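Local atomic coordinates of Pgp2 (Campylobacter jejuni subsp. jejuni, PDB entry 6XJ6), a protein that probably trims peptidoglycan as an LD-carboxypeptidase of the YkuD family and binds it through an accessory NTF2 domain, directing helical cell shape. Residues A[193-196]-A[197-201]; A[159-163]-A[164-168]; A[104-108]-A[109-113]. One frame throughout, in Å; residues are numbered along the deposited sequence.

Contact 1 of 3, residues A[193-196]-A[197-201]; sequences NTYL and SFYDE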
loop_
_atom_site.group_PDB
_atom_site.type_symbol
_atom_site.label_atom_id
_atom_site.label_comp_id
_atom_site.label_asym_id
_atom_site.label_seq_id
_atom_site.Cartn_x
_atom_site.Cartn_y
_atom_site.Cartn_z
ATOM N N ASN A 193 -3.099 -3.787 27.051
ATOM C CA ASN A 193 -4.247 -4.574 26.610
ATOM C C ASN A 193 -4.960 -3.912 25.436
ATOM O O ASN A 193 -5.301 -4.577 24.451
ATOM C CB ASN A 193 -5.200 -4.821 27.776
ATOM C CG ASN A 193 -4.616 -5.767 28.806
ATOM O OD1 ASN A 193 -3.660 -6.488 28.524
ATOM N ND2 ASN A 193 -5.189 -5.771 30.004
ATOM N N THR A 194 -5.198 -2.600 25.517
ATOM C CA THR A 194 -5.826 -1.909 24.394
ATOM C C THR A 194 -4.932 -1.951 23.161
ATOM O O THR A 194 -5.405 -2.200 22.046
ATOM C CB THR A 194 -6.154 -0.465 24.780
ATOM O OG1 THR A 194 -7.015 -0.459 25.925
ATOM C CG2 THR A 194 -6.853 0.255 23.625
ATOM N N TYR A 195 -3.635 -1.701 23.343
ATOM C CA TYR A 195 -2.690 -1.737 22.230
ATOM C C TYR A 195 -2.738 -3.085 21.519
ATOM O O TYR A 195 -2.874 -3.149 20.291
ATOM C CB TYR A 195 -1.292 -1.443 22.775
ATOM C CG TYR A 195 -0.135 -1.604 21.811
ATOM C CD1 TYR A 195 0.638 -2.758 21.831
ATOM C CD2 TYR A 195 0.217 -0.592 20.921
ATOM C CE1 TYR A 195 1.708 -2.915 20.978
ATOM C CE2 TYR A 195 1.294 -0.742 20.058
ATOM C CZ TYR A 195 2.036 -1.904 20.100
ATOM O OH TYR A 195 3.113 -2.073 19.255
ATOM N N LEU A 196 -2.656 -4.175 22.280
ATOM C CA LEU A 196 -2.630 -5.507 21.688
ATOM C C LEU A 196 -3.939 -5.887 21.012
ATOM O O LEU A 196 -3.936 -6.752 20.131
ATOM C CB LEU A 196 -2.280 -6.551 22.748
ATOM C CG LEU A 196 -0.868 -6.474 23.324
ATOM C CD1 LEU A 196 -0.711 -7.451 24.475
ATOM C CD2 LEU A 196 0.165 -6.754 22.238
ATOM N N SER A 197 -5.056 -5.268 21.391
ATOM C CA SER A 197 -6.331 -5.581 20.754
ATOM C C SER A 197 -6.351 -5.228 19.272
ATOM O O SER A 197 -7.258 -5.671 18.559
ATOM C CB SER A 197 -7.470 -4.845 21.464
ATOM O OG SER A 197 -7.488 -3.467 21.132
ATOM N N PHE A 198 -5.390 -4.444 18.791
ATOM C CA PHE A 198 -5.352 -4.045 17.393
ATOM C C PHE A 198 -4.469 -4.944 16.543
ATOM O O PHE A 198 -4.226 -4.623 15.378
ATOM C CB PHE A 198 -4.903 -2.589 17.268
ATOM C CG PHE A 198 -5.907 -1.612 17.797
ATOM C CD1 PHE A 198 -5.727 -1.014 19.028
ATOM C CD2 PHE A 198 -7.048 -1.320 17.073
ATOM C CE1 PHE A 198 -6.654 -0.125 19.516
ATOM C CE2 PHE A 198 -7.984 -0.432 17.558
ATOM C CZ PHE A 198 -7.789 0.165 18.785
ATOM N N TYR A 199 -4.002 -6.061 17.088
ATOM C CA TYR A 199 -3.202 -7.024 16.344
ATOM C C TYR A 199 -3.989 -8.315 16.186
ATOM O O TYR A 199 -4.724 -8.719 17.091
ATOM C CB TYR A 199 -1.858 -7.271 17.038
ATOM C CG TYR A 199 -1.010 -6.018 17.037
ATOM C CD1 TYR A 199 -0.075 -5.784 16.042
ATOM C CD2 TYR A 199 -1.173 -5.052 18.019
ATOM C CE1 TYR A 199 0.681 -4.624 16.024
ATOM C CE2 TYR A 199 -0.428 -3.892 18.009
ATOM C CZ TYR A 199 0.498 -3.679 17.020
ATOM O OH TYR A 199 1.234 -2.519 17.008
ATOM N N ASP A 200 -3.864 -8.930 15.011
ATOM C CA ASP A 200 -4.585 -10.165 14.720
ATOM C C ASP A 200 -3.823 -11.327 15.339
ATOM O O ASP A 200 -2.741 -11.694 14.873
ATOM C CB ASP A 200 -4.751 -10.366 13.219
ATOM C CG ASP A 200 -5.529 -11.626 12.894
ATOM O OD1 ASP A 200 -4.974 -12.727 13.079
ATOM O OD2 ASP A 200 -6.707 -11.520 12.500
ATOM N N GLU A 201 -4.402 -11.914 16.382
ATOM C CA GLU A 201 -3.726 -12.962 17.132
ATOM C C GLU A 201 -3.312 -14.129 16.251
ATOM O O GLU A 201 -2.379 -14.859 16.603
ATOM C CB GLU A 201 -4.650 -13.453 18.244
ATOM C CG GLU A 201 -4.005 -14.427 19.208
ATOM C CD GLU A 201 -4.879 -14.713 20.412
ATOM O OE1 GLU A 201 -4.917 -15.880 20.856
ATOM O OE2 GLU A 201 -5.533 -13.769 20.908
HETATM O O HOH W 1 -5.824 -9.075 19.848
#
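Tyr195 and Tyr199, four residues apart across the end of helix 192-196, bring their rings together obliquely: the centroids lie 5.1 Å apart and the planes meet at 52°. Tyr199 CE2 is set over one face of the Tyr195 ring toward its rim, 3.8 Å from Tyr195 CE1, and Tyr199 OH comes to 3.3 Å from Tyr195 CZ. CG anti to the backbone N (chi1 173°) carries the Tyr195 ring, whose root points away, back to Tyr199. Tyr195 OH also bonds Lys219, and Tyr199 OH bonds Glu286 and Trp183.

Thr194 and Phe198 run side by side, with Thr194 CG2 4.1 Å from Phe198 CE1. Ser197 turns its hydroxyl back on the helix: its chi1 of 75° places OG between its own backbone N and carbonyl carbon, from where it donates to Thr194 O at 2.6 Å, tilted modestly from the carbonyl plane. The same OG lies over one face of the Phe198 ring, toward the rim, while Lys280 bonds Ser197 OG and makes a cation-pi contact with that ring.

The backbone supplies the frame. Ser197 N donates to Asn193 O at 3.1 Å, an i to i+4 bond; then Phe198 N donates to Tyr195 O at 3.2 Å and Tyr199 N to Leu196 O at 3.1 Å, and a water joins Leu196 O to Tyr199 O. This change to i to i+3 bonds, the last closing a type I beta turn from Leu196 to Tyr199, is characteristic of a helix C-terminus unwinding into a loop, here in the NTF2-like domain.

Contact 2 of 3, residues A[159-163]-A[164-168]; sequences MTEEK and EKIRA
Glu161 OE2 receives two donors from the returning chain, Ile166 N at 2.8 Å and Arg167 NH1 at 2.7 Å. The backbone bond is nearly straight, with an N-H...O angle of 176°, and comes from above the carboxylate plane. Arg167 NH1 arrives from the opposite face, on the syn side and only 22° out of that plane; its bond is more bent and forms the salt bridge. Carboxylate and guanidinium planes are only 24° apart, although the two side chains cross at about a right angle.

The other carboxylate oxygen takes a water-mediated route: water 2 donates to Glu161 OE1 at 2.6 Å and accepts from Arg167 NH2, lying at the guanidinium edge. Asn33 ND2 also binds Glu161 OE1, so both oxygens have partners.

The next layer fixes the arginine. Its chain bends at chi2, folding the guanidinium back so that NH1 also donates to Ile166 O at 2.9 Å. This carbonyl is met from above its plane, yet lies in the plane of the guanidinium, so two acceptors of the protein hold NH1. Lys165 CG covers one guanidinium face near its rim. On the strand, Met159 reaches out with an extended chain, and its CE approaches the same Ile166 O at 3.0 Å, with Ile166 CB further off at 4.3 Å.

Further out, water 3 bridges Glu162 N and Glu164 O, spanning the turn, while backbone bonds from Met159 and Glu161 to strand 27-33 anchor the starting strand in its sheet. The chemistry is that of a buried carboxylate whose negative charge is probably stabilised by one guanidinium, a main-chain N-H, an amide and a water, consistent with holding the chain's path as it leaves strand 156-161.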
loop_
_atom_site.group_PDB
_atom_site.type_symbol
_atom_site.label_atom_id
_atom_site.label_comp_id
_atom_site.label_asym_id
_atom_site.label_seq_id
_atom_site.Cartn_x
_atom_site.Cartn_y
_atom_site.Cartn_z
ATOM N N MET A 159 -1.688 0.241 -7.551
ATOM C CA MET A 159 -2.794 -0.539 -7.023
ATOM C C MET A 159 -3.139 -1.560 -8.094
ATOM O O MET A 159 -3.573 -1.194 -9.188
ATOM C CB MET A 159 -3.971 0.387 -6.719
ATOM C CG MET A 159 -5.196 -0.310 -6.194
ATOM S SD MET A 159 -6.438 0.897 -5.709
ATOM C CE MET A 159 -7.850 -0.170 -5.477
ATOM N N THR A 160 -2.902 -2.836 -7.803
ATOM C CA THR A 160 -3.103 -3.898 -8.775
ATOM C C THR A 160 -4.153 -4.873 -8.272
ATOM O O THR A 160 -3.988 -5.480 -7.205
ATOM C CB THR A 160 -1.792 -4.604 -9.088
ATOM O OG1 THR A 160 -0.869 -3.616 -9.563
ATOM C CG2 THR A 160 -1.996 -5.671 -10.151
ATOM N N GLU A 161 -5.226 -4.998 -9.041
ATOM C CA GLU A 161 -6.334 -5.901 -8.786
ATOM C C GLU A 161 -6.172 -7.173 -9.603
ATOM O O GLU A 161 -5.628 -7.161 -10.712
ATOM C CB GLU A 161 -7.653 -5.254 -9.221
ATOM C CG GLU A 161 -7.968 -3.965 -8.532
ATOM C CD GLU A 161 -9.172 -3.258 -9.114
ATOM O OE1 GLU A 161 -9.449 -3.388 -10.327
ATOM O OE2 GLU A 161 -9.845 -2.539 -8.346
ATOM N N GLU A 162 -6.694 -8.274 -9.066
ATOM C CA GLU A 162 -6.728 -9.520 -9.821
ATOM C C GLU A 162 -7.929 -9.555 -10.754
ATOM O O GLU A 162 -7.787 -9.732 -11.967
ATOM C CB GLU A 162 -6.788 -10.705 -8.858
ATOM C CG GLU A 162 -6.823 -12.063 -9.521
ATOM C CD GLU A 162 -5.477 -12.523 -10.023
ATOM O OE1 GLU A 162 -5.443 -13.604 -10.644
ATOM O OE2 GLU A 162 -4.482 -11.810 -9.800
ATOM N N LYS A 163 -9.130 -9.418 -10.195
ATOM C CA LYS A 163 -10.355 -9.492 -10.978
ATOM C C LYS A 163 -11.372 -8.506 -10.432
ATOM O O LYS A 163 -11.820 -7.607 -11.149
ATOM C CB LYS A 163 -10.935 -10.907 -10.941
ATOM C CG LYS A 163 -12.223 -11.077 -11.719
ATOM C CD LYS A 163 -12.798 -12.466 -11.516
ATOM C CE LYS A 163 -14.071 -12.667 -12.318
ATOM N NZ LYS A 163 -13.795 -12.753 -13.779
ATOM N N GLU A 164 -11.730 -8.661 -9.161
ATOM C CA GLU A 164 -12.746 -7.808 -8.562
ATOM C C GLU A 164 -12.267 -6.366 -8.458
ATOM O O GLU A 164 -11.088 -6.081 -8.230
ATOM C CB GLU A 164 -13.133 -8.324 -7.176
ATOM C CG GLU A 164 -13.679 -9.739 -7.187
ATOM C CD GLU A 164 -14.889 -9.895 -8.089
ATOM O OE1 GLU A 164 -15.756 -8.995 -8.086
ATOM O OE2 GLU A 164 -14.968 -10.915 -8.810
ATOM N N LYS A 165 -13.214 -5.452 -8.640
ATOM C CA LYS A 165 -12.965 -4.030 -8.468
ATOM C C LYS A 165 -12.962 -3.726 -6.976
ATOM O O LYS A 165 -13.961 -3.966 -6.287
ATOM C CB LYS A 165 -14.083 -3.274 -9.182
ATOM C CG LYS A 165 -14.058 -1.766 -9.072
ATOM C CD LYS A 165 -15.208 -1.195 -9.909
ATOM C CE LYS A 165 -15.376 0.300 -9.738
ATOM N NZ LYS A 165 -16.499 0.812 -10.576
ATOM N N ILE A 166 -11.838 -3.219 -6.482
ATOM C CA ILE A 166 -11.624 -2.979 -5.061
ATOM C C ILE A 166 -11.622 -1.476 -4.851
ATOM O O ILE A 166 -10.795 -0.763 -5.428
ATOM C CB ILE A 166 -10.310 -3.613 -4.580
ATOM C CG1 ILE A 166 -10.296 -5.111 -4.916
ATOM C CG2 ILE A 166 -10.109 -3.390 -3.093
ATOM C CD1 ILE A 166 -11.506 -5.876 -4.442
ATOM N N ARG A 167 -12.569 -0.983 -4.055
ATOM C CA ARG A 167 -12.628 0.437 -3.757
ATOM C C ARG A 167 -12.804 0.657 -2.266
ATOM O O ARG A 167 -13.513 -0.096 -1.588
ATOM C CB ARG A 167 -13.764 1.111 -4.511
ATOM C CG ARG A 167 -13.633 1.024 -6.025
ATOM C CD ARG A 167 -12.435 1.803 -6.562
ATOM N NE ARG A 167 -12.420 1.779 -8.022
ATOM C CZ ARG A 167 -11.838 0.835 -8.759
ATOM N NH1 ARG A 167 -11.184 -0.168 -8.188
ATOM N NH2 ARG A 167 -11.901 0.900 -10.083
ATOM N N ALA A 168 -12.143 1.696 -1.768
ATOM C CA ALA A 168 -12.301 2.089 -0.380
ATOM C C ALA A 168 -13.706 2.622 -0.140
ATOM O O ALA A 168 -14.369 3.145 -1.047
ATOM C CB ALA A 168 -11.279 3.159 -0.018
HETATM O O HOH W 2 -10.901 -1.450 -11.377
HETATM O O HOH W 3 -8.896 -7.677 -7.296
#

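Contact 3 of 3, residues A[104-108]-A[109-113]; sequences LLDKV and QGKTG
Lys111 folds back onto Asp106, and its side chain can be followed from root to tip. CB lies 3.3 Å from Asp106 O, the carbonyl that also accepts the backbone N of Lys111 at 2.9 Å. CG continues past that oxygen; CD then reaches the aspartate side chain, 3.5 Å from Asp106 OD1 and also against Asp106 CB. CE stays beside OD1, and NZ ends in a salt bridge whose hydrogen bond is weak, 3.3 Å from Asp106 OD1. The extended chain crosses the aspartate obliquely, and its length carries NZ to OD1. Two waters supplement the long direct bond: waters 4 and 5 each lie 2.7 Å from Lys111 NZ, accepting from it, and within reach of Asp106 OD1. Asp65 provides NZ with a second salt bridge, and Tyr79 OH binds the other aspartate oxygen, OD2.

Gln109 flanks this arrangement, its OE1 also close to water 4. Its NE2 lies 3.6 Å from Leu105 CD1, and the amide is carried there by an extended chain that passes over Leu105 O.

The main chain explains the return. Gly110 adopts a positive phi of 85°, and its N donates to Lys107 O at 2.9 Å, while Lys111 N bonds back to Asp106 O: a Schellman motif ending helix 104-108. Water 6 also joins Lys107 O to Lys111 O. The cap thus satisfies carbonyls of the last turn, and the lysine charge, shared between Asp106 and Asp65 and partly relayed through water, probably stabilises both carboxylates in their ionised form, tying the helix end to the loop that holds Asp65.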
loop_
_atom_site.group_PDB
_atom_site.type_symbol
_atom_site.label_atom_id
_atom_site.label_comp_id
_atom_site.label_asym_id
_atom_site.label_seq_id
_atom_site.Cartn_x
_atom_site.Cartn_y
_atom_site.Cartn_z
ATOM N N LEU A 104 6.258 -4.860 2.730
ATOM C CA LEU A 104 6.485 -5.444 4.049
ATOM C C LEU A 104 5.554 -6.625 4.303
ATOM O O LEU A 104 5.968 -7.641 4.869
ATOM C CB LEU A 104 6.304 -4.382 5.128
ATOM C CG LEU A 104 6.457 -4.882 6.562
ATOM C CD1 LEU A 104 7.873 -5.348 6.834
ATOM C CD2 LEU A 104 6.042 -3.782 7.524
ATOM N N LEU A 105 4.283 -6.504 3.918
ATOM C CA LEU A 105 3.351 -7.607 4.128
ATOM C C LEU A 105 3.784 -8.835 3.337
ATOM O O LEU A 105 3.821 -9.949 3.868
ATOM C CB LEU A 105 1.936 -7.174 3.744
ATOM C CG LEU A 105 0.848 -8.234 3.932
ATOM C CD1 LEU A 105 0.650 -8.577 5.400
ATOM C CD2 LEU A 105 -0.448 -7.749 3.311
ATOM N N ASP A 106 4.117 -8.644 2.063
ATOM C CA ASP A 106 4.683 -9.725 1.263
ATOM C C ASP A 106 5.849 -10.377 1.989
ATOM O O ASP A 106 5.941 -11.609 2.070
ATOM C CB ASP A 106 5.177 -9.171 -0.073
ATOM C CG ASP A 106 4.057 -8.621 -0.947
ATOM O OD1 ASP A 106 2.939 -9.172 -0.926
ATOM O OD2 ASP A 106 4.320 -7.648 -1.683
ATOM N N LYS A 107 6.768 -9.563 2.511
ATOM C CA LYS A 107 7.982 -10.113 3.110
ATOM C C LYS A 107 7.670 -10.921 4.362
ATOM O O LYS A 107 8.211 -12.016 4.546
ATOM C CB LYS A 107 8.976 -8.997 3.432
ATOM C CG LYS A 107 9.622 -8.356 2.214
ATOM C CD LYS A 107 10.533 -7.226 2.646
ATOM C CE LYS A 107 11.294 -6.626 1.488
ATOM N NZ LYS A 107 12.209 -5.564 1.977
ATOM N N VAL A 108 6.827 -10.395 5.254
ATOM C CA VAL A 108 6.565 -11.126 6.490
ATOM C C VAL A 108 5.749 -12.384 6.225
ATOM O O VAL A 108 5.773 -13.320 7.034
ATOM C CB VAL A 108 5.954 -10.252 7.606
ATOM C CG1 VAL A 108 6.861 -9.073 7.905
ATOM C CG2 VAL A 108 4.554 -9.789 7.241
ATOM N N GLN A 109 5.030 -12.427 5.111
ATOM C CA GLN A 109 4.342 -13.636 4.689
ATOM C C GLN A 109 5.269 -14.627 4.006
ATOM O O GLN A 109 4.810 -15.702 3.606
ATOM C CB GLN A 109 3.196 -13.282 3.743
ATOM C CG GLN A 109 2.064 -12.550 4.424
ATOM C CD GLN A 109 0.974 -12.141 3.461
ATOM O OE1 GLN A 109 1.165 -12.155 2.246
ATOM N NE2 GLN A 109 -0.181 -11.767 4.004
ATOM N N GLY A 110 6.546 -14.291 3.867
ATOM C CA GLY A 110 7.523 -15.187 3.283
ATOM C C GLY A 110 7.611 -15.153 1.774
ATOM O O GLY A 110 8.247 -16.036 1.188
ATOM N N LYS A 111 6.989 -14.177 1.124
ATOM C CA LYS A 111 7.053 -14.091 -0.323
ATOM C C LYS A 111 8.438 -13.649 -0.771
ATOM O O LYS A 111 9.167 -12.965 -0.044
ATOM C CB LYS A 111 6.027 -13.080 -0.834
ATOM C CG LYS A 111 4.592 -13.495 -0.626
ATOM C CD LYS A 111 3.672 -12.532 -1.350
ATOM C CE LYS A 111 2.215 -12.868 -1.132
ATOM N NZ LYS A 111 1.353 -11.889 -1.834
ATOM N N THR A 112 8.793 -14.033 -1.994
ATOM C CA THR A 112 10.075 -13.681 -2.580
ATOM C C THR A 112 9.862 -13.181 -4.001
ATOM O O THR A 112 8.744 -13.169 -4.529
ATOM C CB THR A 112 11.048 -14.866 -2.579
ATOM O OG1 THR A 112 10.495 -15.943 -3.349
ATOM C CG2 THR A 112 11.339 -15.329 -1.159
ATOM N N GLY A 113 10.951 -12.773 -4.617
ATOM C CA GLY A 113 10.916 -12.209 -5.945
ATOM C C GLY A 113 11.170 -10.715 -5.915
ATOM O O GLY A 113 11.520 -10.120 -4.890
HETATM O O HOH W 4 0.904 -10.448 0.457
HETATM O O HOH W 5 1.468 -9.699 -3.460
HETATM O O HOH W 6 9.895 -13.166 2.609
#

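In the fold
From the N terminus, contact 3 comes first, where helix 104-108 ends and turns toward strand 117-119 in the L,D-transpeptidase catalytic domain. Contact 2 follows at the exit of strand 156-161, in the five-stranded mixed sheet, as the chain heads for helix 170-188. Contact 1 then ends helix 192-196 in the NTF2-like domain, before helix 212-223. Each closes a short local turn; they follow in series, without nesting or crossing. None touches another: nearest atoms of contact 3 are about 10 Å from each of the others. The two parts of the fold nevertheless meet, since Leu105 packs on Tyr272 and Ala285, and Met159 on Pro240.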